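Local coordinates for protein cysteine desulfurase (Thermococcus onnurineus, PDB 5B89) that probably catalyses the pyridoxal-phosphate-dependent removal of sulfur from L-cysteine, passing it to a sulfur carrier and leaving L-alanine, at residues 230-235 and 244-249; 99-104 and 283-288; 178-183 and 205-210. One frame throughout, in Å; residues are numbered along the deposited sequence.

Contact 1: residues 230-235 and 244-249; sequences LAFSGH and IGVLYI. With PLP (pyridoxal-5'-phosphate), chain G.
Phe232 and Val246 pack against each other in this antiparallel hairpin. Their side chains run alongside each other, and Val246 CB lies 4.0 Å from the centroid of the Phe232 ring, a CH-pi contact over one face and displaced toward the rim. Val246 CG2 comes to 3.7 Å from Phe232 CZ. The ring can lie against its neighbour because CG of Phe232 stands between the backbone N and the carbonyl carbon (chi1 71°). On the side of the sheet that bears Phe232 and Val246, Leu230 CB meets Tyr248 CD2 at 4.1 Å.

Main-chain bonds hold the strands together. Leu230 with Tyr248 and Phe232 with Val246 are hydrogen-bonded pairs, each joined twice; Tyr248 N to Leu230 O (2.8 Å) is nearly straight at 169°. Beyond the strand end, Gly234 N still reaches Ile244 O at 2.8 Å, and a water accepts from Ile244 N and, weakly, from His235 N.

Ser233 and His235 turn to the cofactor. Ser233 OG, also bonded to Thr106 OG1, donates to O1P of the pyridoxal phosphate, though the modelled separation is too short to be relied on. His235 NE2 gives the same oxygen a bond of 2.9 Å, with O1P in the imidazole plane. Thr45 holds His235 ND1, so both ring nitrogens are engaged and the ring's rotation is fixed. The hairpin thereby builds part of the phosphate cup.

Within the central mixed sheet, strand 206-210 flanks Ala231 and strand 100-103 flanks Gly245. Helix 73-93 packs on the face of Phe232 and Val246, helix 106-117 on that of Ala231 and Leu247.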
loop_
_atom_site.group_PDB
_atom_site.type_symbol
_atom_site.label_atom_id
_atom_site.label_comp_id
_atom_site.label_asym_id
_atom_site.label_seq_id
_atom_site.Cartn_x
_atom_site.Cartn_y
_atom_site.Cartn_z
ATOM N N LEU B 230 17.352 1.911 -0.380
ATOM C CA LEU B 230 16.895 3.262 0.039
ATOM C C LEU B 230 15.401 3.308 0.056
ATOM O O LEU B 230 14.809 2.754 -0.864
ATOM C CB LEU B 230 17.491 4.342 -0.770
ATOM C CG LEU B 230 17.169 5.786 -0.367
ATOM C CD1 LEU B 230 18.298 6.693 -0.652
ATOM C CD2 LEU B 230 15.945 6.263 -1.096
ATOM N N ALA B 231 14.832 3.891 1.104
ATOM C CA ALA B 231 13.325 3.900 1.246
ATOM C C ALA B 231 12.883 5.347 1.415
ATOM O O ALA B 231 13.563 6.151 2.051
ATOM C CB ALA B 231 12.960 3.130 2.500
ATOM N N PHE B 232 11.766 5.713 0.808
ATOM C CA PHE B 232 11.085 6.971 1.097
ATOM C C PHE B 232 9.597 6.847 0.919
ATOM O O PHE B 232 9.127 5.846 0.423
ATOM C CB PHE B 232 11.672 8.128 0.357
ATOM C CG PHE B 232 11.441 8.186 -1.107
ATOM C CD1 PHE B 232 10.336 8.888 -1.588
ATOM C CD2 PHE B 232 12.318 7.650 -2.030
ATOM C CE1 PHE B 232 10.122 9.071 -2.896
ATOM C CE2 PHE B 232 12.106 7.853 -3.360
ATOM C CZ PHE B 232 10.966 8.545 -3.819
ATOM N N SER B 233 8.868 7.862 1.417
ATOM C CA SER B 233 7.373 7.896 1.385
ATOM C C SER B 233 6.876 8.980 0.492
ATOM O O SER B 233 7.321 10.143 0.644
ATOM C CB SER B 233 6.762 8.158 2.780
ATOM O OG SER B 233 7.059 7.009 3.657
ATOM N N GLY B 234 5.933 8.700 -0.408
ATOM C CA GLY B 234 5.401 9.736 -1.252
ATOM C C GLY B 234 4.663 10.837 -0.593
ATOM O O GLY B 234 4.687 11.968 -1.071
ATOM N N HIS B 235 4.056 10.560 0.545
ATOM C CA HIS B 235 3.204 11.546 1.223
ATOM C C HIS B 235 3.877 12.638 2.011
ATOM O O HIS B 235 3.276 13.528 2.481
ATOM C CB HIS B 235 2.181 10.866 2.126
ATOM C CG HIS B 235 2.763 10.223 3.341
ATOM N ND1 HIS B 235 2.819 10.867 4.540
ATOM C CD2 HIS B 235 3.320 9.014 3.540
ATOM C CE1 HIS B 235 3.393 10.089 5.424
ATOM N NE2 HIS B 235 3.701 8.951 4.848
ATOM N N ILE B 244 1.728 5.296 -0.945
ATOM C CA ILE B 244 2.783 4.953 -1.912
ATOM C C ILE B 244 4.137 5.237 -1.325
ATOM O O ILE B 244 4.451 6.340 -0.883
ATOM C CB ILE B 244 2.567 5.708 -3.264
ATOM C CG1 ILE B 244 3.459 5.171 -4.353
ATOM C CG2 ILE B 244 2.591 7.207 -3.148
ATOM C CD1 ILE B 244 3.087 3.810 -4.890
ATOM N N GLY B 245 4.913 4.239 -1.283
ATOM C CA GLY B 245 6.316 4.326 -0.884
ATOM C C GLY B 245 7.194 3.787 -1.963
ATOM O O GLY B 245 6.778 3.118 -2.909
ATOM N N VAL B 246 8.505 3.975 -1.756
ATOM C CA VAL B 246 9.531 3.487 -2.689
ATOM C C VAL B 246 10.579 2.708 -1.922
ATOM O O VAL B 246 10.951 3.087 -0.827
ATOM C CB VAL B 246 10.146 4.681 -3.452
ATOM C CG1 VAL B 246 11.369 4.214 -4.269
ATOM C CG2 VAL B 246 9.154 5.370 -4.314
ATOM N N LEU B 247 10.975 1.596 -2.525
ATOM C CA LEU B 247 12.143 0.844 -2.120
ATOM C C LEU B 247 13.068 0.754 -3.326
ATOM O O LEU B 247 12.736 0.160 -4.369
ATOM C CB LEU B 247 11.824 -0.515 -1.589
ATOM C CG LEU B 247 13.064 -1.436 -1.246
ATOM C CD1 LEU B 247 13.876 -0.771 -0.228
ATOM C CD2 LEU B 247 12.581 -2.809 -0.873
ATOM N N TYR B 248 14.272 1.353 -3.184
ATOM C CA TYR B 248 15.343 1.143 -4.141
ATOM C C TYR B 248 16.178 0.005 -3.733
ATOM O O TYR B 248 16.572 -0.122 -2.575
ATOM C CB TYR B 248 16.235 2.409 -4.156
ATOM C CG TYR B 248 17.633 2.274 -4.769
ATOM C CD1 TYR B 248 17.793 2.223 -6.139
ATOM C CD2 TYR B 248 18.697 2.113 -3.971
ATOM C CE1 TYR B 248 19.025 2.158 -6.680
ATOM C CE2 TYR B 248 19.938 2.011 -4.501
ATOM C CZ TYR B 248 20.074 2.010 -5.853
ATOM O OH TYR B 248 21.357 1.911 -6.509
ATOM N N ILE B 249 16.391 -0.883 -4.711
ATOM C CA ILE B 249 17.259 -2.077 -4.593
ATOM C C ILE B 249 18.303 -2.021 -5.641
ATOM O O ILE B 249 18.042 -2.112 -6.847
ATOM C CB ILE B 249 16.469 -3.360 -4.771
ATOM C CG1 ILE B 249 15.278 -3.467 -3.792
ATOM C CG2 ILE B 249 17.381 -4.568 -4.703
ATOM C CD1 ILE B 249 14.338 -4.599 -4.076
HETATM N N1 PLP G . 11.559 7.228 8.942
HETATM C C2 PLP G . 11.611 8.577 9.116
HETATM C C2A PLP G . 12.929 9.285 9.340
HETATM C C3 PLP G . 10.381 9.259 9.118
HETATM O O3 PLP G . 10.376 10.606 9.282
HETATM C C4 PLP G . 9.174 8.560 8.864
HETATM C C4A PLP G . 7.823 9.376 8.940
HETATM C C5 PLP G . 9.243 7.165 8.613
HETATM C C6 PLP G . 10.443 6.490 8.672
HETATM C C5A PLP G . 7.940 6.404 8.386
HETATM O O4P PLP G . 7.352 6.840 7.123
HETATM P P PLP G . 5.977 6.180 6.851
HETATM O O1P PLP G . 5.543 6.813 5.617
HETATM O O2P PLP G . 5.098 6.563 8.044
HETATM O O3P PLP G . 6.161 4.736 6.797
HETATM O O HOH W 1 2.655 7.853 0.498
#

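Contact 2: residues 99-104 and 283-288; sequences EIVFTK and RFEAGT. With PLP (pyridoxal-5'-phosphate), chain D.
Glu285 reaches Phe102 because its CG stands anti to its own carbonyl carbon and the chain runs extended beyond it (chi2 -174°), carrying the carboxylate to the rim of the sheet. There OE2 of Glu285 accepts from Phe102 N at 2.9 Å in an almost perfectly straight bond (178°). The donor comes to the anti side of the carboxylate, 22° out of its plane. Val101 is turned with CG1 anti to its backbone N and CG2 beside it, which sets both methyls against the incoming loop.

These methyls carry the apolar half of the contact. Val101 CG2 touches Phe284 CB at 3.6 Å, and the two side chains cross at about a right angle. CG1 of Val101 lies 4.0 Å from Glu285 CG as these two side chains slide past each other in opposite directions. Phe284 is backed by Phe257, ring edge to ring face. Phe102 runs alongside the glutamate, its CD2 3.8 Å from Glu285 OE2.

Further along, the loop leaves the strand for the other active site of the dimer. Thr288 N and OG1 both donate to O1P of a pyridoxal phosphate held chiefly by the second subunit, the hydroxyl at 2.7 Å. Gly287, with positive phi, passes close to the same phosphate.

Strand 100-103 is outermost in its sheet within this chain, and the carboxylate takes the Phe102 N-H that points away from strand 245-249. Arg86 forms a salt bridge with Glu285 OE2 and also binds Ile100 O, while Tyr82 OH bonds OE1. A buried carboxylate so surrounded is likely to stay ionised, its charge balanced by Arg86, and it joins the sheet rim to a loop that serves the neighbouring cofactor.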
loop_
_atom_site.group_PDB
_atom_site.type_symbol
_atom_site.label_atom_id
_atom_site.label_comp_id
_atom_site.label_asym_id
_atom_site.label_seq_id
_atom_site.Cartn_x
_atom_site.Cartn_y
_atom_site.Cartn_z
ATOM N N GLU B 99 15.410 -0.847 -10.644
ATOM C CA GLU B 99 15.815 -0.847 -9.238
ATOM C C GLU B 99 14.734 -0.215 -8.319
ATOM O O GLU B 99 14.978 -0.155 -7.097
ATOM C CB GLU B 99 17.105 -0.061 -9.048
ATOM C CG GLU B 99 18.315 -0.734 -9.733
ATOM C CD GLU B 99 19.591 0.122 -9.814
ATOM O OE1 GLU B 99 20.722 -0.510 -9.526
ATOM O OE2 GLU B 99 19.507 1.342 -10.053
ATOM N N ILE B 100 13.646 0.266 -8.913
ATOM C CA ILE B 100 12.549 0.916 -8.140
ATOM C C ILE B 100 11.398 -0.019 -7.886
ATOM O O ILE B 100 10.853 -0.558 -8.878
ATOM C CB ILE B 100 12.070 2.176 -8.804
ATOM C CG1 ILE B 100 13.193 3.235 -9.020
ATOM C CG2 ILE B 100 10.853 2.764 -8.128
ATOM C CD1 ILE B 100 13.790 3.636 -7.709
ATOM N N VAL B 101 11.071 -0.254 -6.610
ATOM C CA VAL B 101 9.905 -1.080 -6.218
ATOM C C VAL B 101 8.932 -0.150 -5.492
ATOM O O VAL B 101 9.303 0.604 -4.589
ATOM C CB VAL B 101 10.336 -2.201 -5.314
ATOM C CG1 VAL B 101 9.206 -3.059 -4.698
ATOM C CG2 VAL B 101 11.332 -3.172 -6.030
ATOM N N PHE B 102 7.642 -0.232 -5.820
ATOM C CA PHE B 102 6.635 0.485 -5.084
ATOM C C PHE B 102 6.101 -0.347 -3.945
ATOM O O PHE B 102 5.783 -1.529 -4.049
ATOM C CB PHE B 102 5.506 0.936 -6.013
ATOM C CG PHE B 102 5.909 1.995 -6.992
ATOM C CD1 PHE B 102 6.287 3.236 -6.509
ATOM C CD2 PHE B 102 5.884 1.814 -8.374
ATOM C CE1 PHE B 102 6.670 4.248 -7.370
ATOM C CE2 PHE B 102 6.230 2.853 -9.223
ATOM C CZ PHE B 102 6.567 4.073 -8.756
ATOM N N THR B 103 5.954 0.338 -2.823
ATOM C CA THR B 103 5.443 -0.177 -1.568
ATOM C C THR B 103 4.353 0.760 -1.046
ATOM O O THR B 103 3.965 1.639 -1.719
ATOM C CB THR B 103 6.564 -0.233 -0.503
ATOM O OG1 THR B 103 6.998 1.082 -0.226
ATOM C CG2 THR B 103 7.730 -1.024 -1.033
ATOM N N LYS B 104 3.894 0.539 0.178
ATOM C CA LYS B 104 2.863 1.436 0.714
ATOM C C LYS B 104 3.404 2.650 1.443
ATOM O O LYS B 104 2.764 3.621 1.557
ATOM C CB LYS B 104 1.814 0.707 1.585
ATOM C CG LYS B 104 2.123 0.624 3.027
ATOM C CD LYS B 104 0.905 0.186 3.837
ATOM C CE LYS B 104 0.703 -1.279 3.555
ATOM N NZ LYS B 104 1.941 -2.082 3.870
ATOM N N ARG B 283 9.279 -8.752 -10.034
ATOM C CA ARG B 283 9.565 -9.812 -9.110
ATOM C C ARG B 283 9.161 -9.442 -7.675
ATOM O O ARG B 283 8.904 -10.313 -6.867
ATOM C CB ARG B 283 11.099 -10.147 -9.134
ATOM C CG ARG B 283 11.536 -11.262 -8.263
ATOM C CD ARG B 283 13.066 -11.503 -8.231
ATOM N NE ARG B 283 13.517 -11.897 -9.519
ATOM C CZ ARG B 283 14.828 -12.029 -9.804
ATOM N NH1 ARG B 283 15.741 -11.717 -8.879
ATOM N NH2 ARG B 283 15.213 -12.438 -11.008
ATOM N N PHE B 284 9.235 -8.137 -7.376
ATOM C CA PHE B 284 9.055 -7.632 -5.998
ATOM C C PHE B 284 7.675 -7.085 -5.720
ATOM O O PHE B 284 7.441 -6.704 -4.551
ATOM C CB PHE B 284 10.196 -6.619 -5.729
ATOM C CG PHE B 284 11.561 -7.210 -5.909
ATOM C CD1 PHE B 284 11.928 -8.269 -5.194
ATOM C CD2 PHE B 284 12.445 -6.695 -6.798
ATOM C CE1 PHE B 284 13.185 -8.843 -5.379
ATOM C CE2 PHE B 284 13.747 -7.237 -6.938
ATOM C CZ PHE B 284 14.074 -8.320 -6.246
ATOM N N GLU B 285 6.814 -6.975 -6.733
ATOM C CA GLU B 285 5.566 -6.283 -6.602
ATOM C C GLU B 285 4.387 -7.279 -6.709
ATOM O O GLU B 285 3.970 -7.587 -7.817
ATOM C CB GLU B 285 5.437 -5.199 -7.637
ATOM C CG GLU B 285 6.430 -4.091 -7.458
ATOM C CD GLU B 285 6.227 -2.910 -8.389
ATOM O OE1 GLU B 285 5.488 -2.903 -9.469
ATOM O OE2 GLU B 285 6.854 -1.849 -8.090
ATOM N N ALA B 286 3.895 -7.704 -5.557
ATOM C CA ALA B 286 2.862 -8.722 -5.540
ATOM C C ALA B 286 1.470 -8.083 -5.604
ATOM O O ALA B 286 1.205 -7.160 -4.825
ATOM C CB ALA B 286 3.013 -9.526 -4.283
ATOM N N GLY B 287 0.688 -8.484 -6.575
ATOM C CA GLY B 287 -0.700 -8.023 -6.698
ATOM C C GLY B 287 -0.801 -6.707 -7.356
ATOM O O GLY B 287 0.228 -6.038 -7.718
ATOM N N THR B 288 -1.973 -6.212 -7.562
ATOM C CA THR B 288 -2.190 -4.970 -8.197
ATOM C C THR B 288 -1.525 -3.840 -7.455
ATOM O O THR B 288 -1.785 -3.613 -6.294
ATOM C CB THR B 288 -3.710 -4.648 -8.260
ATOM O OG1 THR B 288 -4.381 -5.740 -8.949
ATOM C CG2 THR B 288 -4.049 -3.354 -8.901
HETATM N N1 PLP D . -7.386 -13.528 -5.698
HETATM C C2 PLP D . -8.378 -13.411 -6.560
HETATM C C2A PLP D . -9.471 -14.482 -6.546
HETATM C C3 PLP D . -8.433 -12.288 -7.503
HETATM O O3 PLP D . -9.430 -12.107 -8.385
HETATM C C4 PLP D . -7.365 -11.284 -7.349
HETATM C C4A PLP D . -7.283 -10.045 -8.228
HETATM C C5 PLP D . -6.367 -11.545 -6.319
HETATM C C6 PLP D . -6.402 -12.623 -5.502
HETATM C C5A PLP D . -5.275 -10.512 -6.154
HETATM O O4P PLP D . -5.919 -9.165 -6.003
HETATM P P PLP D . -4.881 -7.952 -5.965
HETATM O O1P PLP D . -4.296 -7.931 -7.376
HETATM O O2P PLP D . -3.847 -8.295 -5.042
HETATM O O3P PLP D . -5.683 -6.772 -5.730
#

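Contact 3: residues 178-183 and 205-210; sequences VAVQHV and AIFVVD. With PLP (pyridoxal-5'-phosphate), chain G.
Val178 to Gln181 pair in parallel with Phe207 to Asp210, the strand axes 4.7 Å apart and 19° from alignment, through five main-chain hydrogen bonds that end with His182 N to Asp210 O at 2.9 Å. Phe207 packs across both neighbouring valines: its CD1 meets Val178 CG1 at 3.9 Å, in the ring plane, and its CZ meets Val180 CG2 at 3.8 Å. The other methyl of Val178, CG2, rests on Ala205 CB. On the opposite face Ala179 lies beside Val208, and Asp210 extends from the strand end with CG anti to its backbone N (chi1 171°), which brings OD2 to 2.6 Å from N1 of the pyridoxal phosphate. An aspartate facing the pyridine nitrogen is a hallmark of fold-type I enzymes of this cofactor. Ala212 N bonds Asp210 OD1 and steadies the carboxylate. An alanine here would probably leave the cofactor's N1 without its carboxylate mate and Ala212 N without its acceptor. The two strands and helix 193-203 form a beta-alpha-beta unit: that helix lies over Phe207, helix 106-117 over Val208 and Asp210, while strands 126-129 and 229-233 continue the sheet on either side.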
loop_
_atom_site.group_PDB
_atom_site.type_symbol
_atom_site.label_atom_id
_atom_site.label_comp_id
_atom_site.label_asym_id
_atom_site.label_seq_id
_atom_site.Cartn_x
_atom_site.Cartn_y
_atom_site.Cartn_z
ATOM N N VAL B 178 24.571 -1.846 7.588
ATOM C CA VAL B 178 24.516 -0.514 8.246
ATOM C C VAL B 178 23.187 0.110 7.761
ATOM O O VAL B 178 23.017 0.213 6.508
ATOM C CB VAL B 178 25.660 0.327 7.886
ATOM C CG1 VAL B 178 25.570 1.724 8.492
ATOM C CG2 VAL B 178 27.028 -0.257 8.317
ATOM N N ALA B 179 22.364 0.556 8.692
ATOM C CA ALA B 179 21.124 1.228 8.367
ATOM C C ALA B 179 21.084 2.581 9.042
ATOM O O ALA B 179 21.194 2.665 10.216
ATOM C CB ALA B 179 19.943 0.399 8.798
ATOM N N VAL B 180 20.906 3.629 8.266
ATOM C CA VAL B 180 20.844 4.961 8.856
ATOM C C VAL B 180 19.779 5.843 8.220
ATOM O O VAL B 180 19.441 5.719 7.082
ATOM C CB VAL B 180 22.180 5.706 8.771
ATOM C CG1 VAL B 180 23.304 4.881 9.419
ATOM C CG2 VAL B 180 22.502 6.011 7.344
ATOM N N GLN B 181 19.308 6.779 9.021
ATOM C CA GLN B 181 18.372 7.730 8.535
ATOM C C GLN B 181 19.182 8.868 7.933
ATOM O O GLN B 181 20.198 9.172 8.369
ATOM C CB GLN B 181 17.507 8.264 9.670
ATOM C CG GLN B 181 18.270 9.119 10.620
ATOM C CD GLN B 181 17.568 9.416 11.929
ATOM O OE1 GLN B 181 16.475 8.988 12.184
ATOM N NE2 GLN B 181 18.223 10.179 12.733
ATOM N N HIS B 182 18.693 9.461 6.879
ATOM C CA HIS B 182 19.296 10.620 6.321
ATOM C C HIS B 182 19.068 11.847 7.191
ATOM O O HIS B 182 19.998 12.665 7.456
ATOM C CB HIS B 182 18.773 10.827 4.901
ATOM C CG HIS B 182 19.471 11.777 4.069
ATOM N ND1 HIS B 182 19.174 11.921 2.717
ATOM C CD2 HIS B 182 20.448 12.695 4.317
ATOM C CE1 HIS B 182 19.938 12.836 2.175
ATOM N NE2 HIS B 182 20.719 13.319 3.128
ATOM N N VAL B 183 17.837 12.058 7.586
ATOM C CA VAL B 183 17.383 13.136 8.492
ATOM C C VAL B 183 16.536 12.567 9.566
ATOM O O VAL B 183 15.656 11.787 9.354
ATOM C CB VAL B 183 16.521 14.134 7.658
ATOM C CG1 VAL B 183 15.908 15.274 8.557
ATOM C CG2 VAL B 183 17.324 14.748 6.528
ATOM N N ALA B 205 30.152 -3.450 4.023
ATOM C CA ALA B 205 28.866 -3.562 4.683
ATOM C C ALA B 205 27.766 -3.136 3.677
ATOM O O ALA B 205 27.954 -2.166 2.951
ATOM C CB ALA B 205 28.833 -2.593 5.875
ATOM N N ILE B 206 26.639 -3.803 3.745
ATOM C CA ILE B 206 25.436 -3.379 2.989
ATOM C C ILE B 206 24.960 -2.033 3.633
ATOM O O ILE B 206 24.928 -1.967 4.845
ATOM C CB ILE B 206 24.386 -4.407 3.036
ATOM C CG1 ILE B 206 24.869 -5.678 2.305
ATOM C CG2 ILE B 206 23.041 -3.850 2.417
ATOM C CD1 ILE B 206 24.001 -6.859 2.603
ATOM N N PHE B 207 24.648 -1.060 2.786
ATOM C CA PHE B 207 24.216 0.284 3.262
ATOM C C PHE B 207 22.704 0.567 2.918
ATOM O O PHE B 207 22.410 0.612 1.739
ATOM C CB PHE B 207 25.149 1.310 2.669
ATOM C CG PHE B 207 25.064 2.691 3.357
ATOM C CD1 PHE B 207 25.212 2.813 4.726
ATOM C CD2 PHE B 207 24.829 3.805 2.572
ATOM C CE1 PHE B 207 25.153 4.098 5.303
ATOM C CE2 PHE B 207 24.748 5.055 3.121
ATOM C CZ PHE B 207 24.937 5.221 4.471
ATOM N N VAL B 208 21.981 0.742 3.948
ATOM C CA VAL B 208 20.528 1.013 3.870
ATOM C C VAL B 208 20.255 2.422 4.356
ATOM O O VAL B 208 20.647 2.781 5.476
ATOM C CB VAL B 208 19.802 0.026 4.702
ATOM C CG1 VAL B 208 18.266 0.213 4.643
ATOM C CG2 VAL B 208 20.107 -1.434 4.380
ATOM N N VAL B 209 19.529 3.180 3.532
ATOM C CA VAL B 209 19.269 4.606 3.850
ATOM C C VAL B 209 17.707 4.781 4.028
ATOM O O VAL B 209 16.946 4.502 3.088
ATOM C CB VAL B 209 19.773 5.570 2.819
ATOM C CG1 VAL B 209 19.483 7.008 3.168
ATOM C CG2 VAL B 209 21.282 5.394 2.631
ATOM N N ASP B 210 17.307 5.298 5.168
ATOM C CA ASP B 210 15.925 5.745 5.415
ATOM C C ASP B 210 15.873 7.197 5.031
ATOM O O ASP B 210 16.340 8.099 5.792
ATOM C CB ASP B 210 15.521 5.530 6.893
ATOM C CG ASP B 210 14.164 6.157 7.306
ATOM O OD1 ASP B 210 13.592 6.824 6.423
ATOM O OD2 ASP B 210 13.825 6.080 8.526
HETATM N N1 PLP G . 11.559 7.228 8.942
HETATM C C2 PLP G . 11.611 8.577 9.116
HETATM C C2A PLP G . 12.929 9.285 9.340
HETATM C C3 PLP G . 10.381 9.259 9.118
HETATM O O3 PLP G . 10.376 10.606 9.282
HETATM C C4 PLP G . 9.174 8.560 8.864
HETATM C C4A PLP G . 7.823 9.376 8.940
HETATM C C5 PLP G . 9.243 7.165 8.613
HETATM C C6 PLP G . 10.443 6.490 8.672
HETATM C C5A PLP G . 7.940 6.404 8.386
HETATM O O4P PLP G . 7.352 6.840 7.123
HETATM P P PLP G . 5.977 6.180 6.851
HETATM O O1P PLP G . 5.543 6.813 5.617
HETATM O O2P PLP G . 5.098 6.563 8.044
HETATM O O3P PLP G . 6.161 4.736 6.797
#

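Followed from the N terminus, the first of these segments the chain reaches is 99-104, on strand 100-103, whose partner in contact 2 arrives only after 178 intervening residues. Inside that long loop the other two contacts close in series: contact 3 through the helical crossover from 178-183 to 205-210, then contact 1 through the short turn between 230-235 and 244-249. All three reach one sheet. Ala231 N probably bonds Val209 O, linking contacts 3 and 1; Gly245 N probably bonds Thr103 O, and Val101 N Leu247 O, linking contacts 1 and 2. Contacts 1 and 3 hold the phosphate and pyridine ends of one cofactor; contact 2 extends to that of the second subunit.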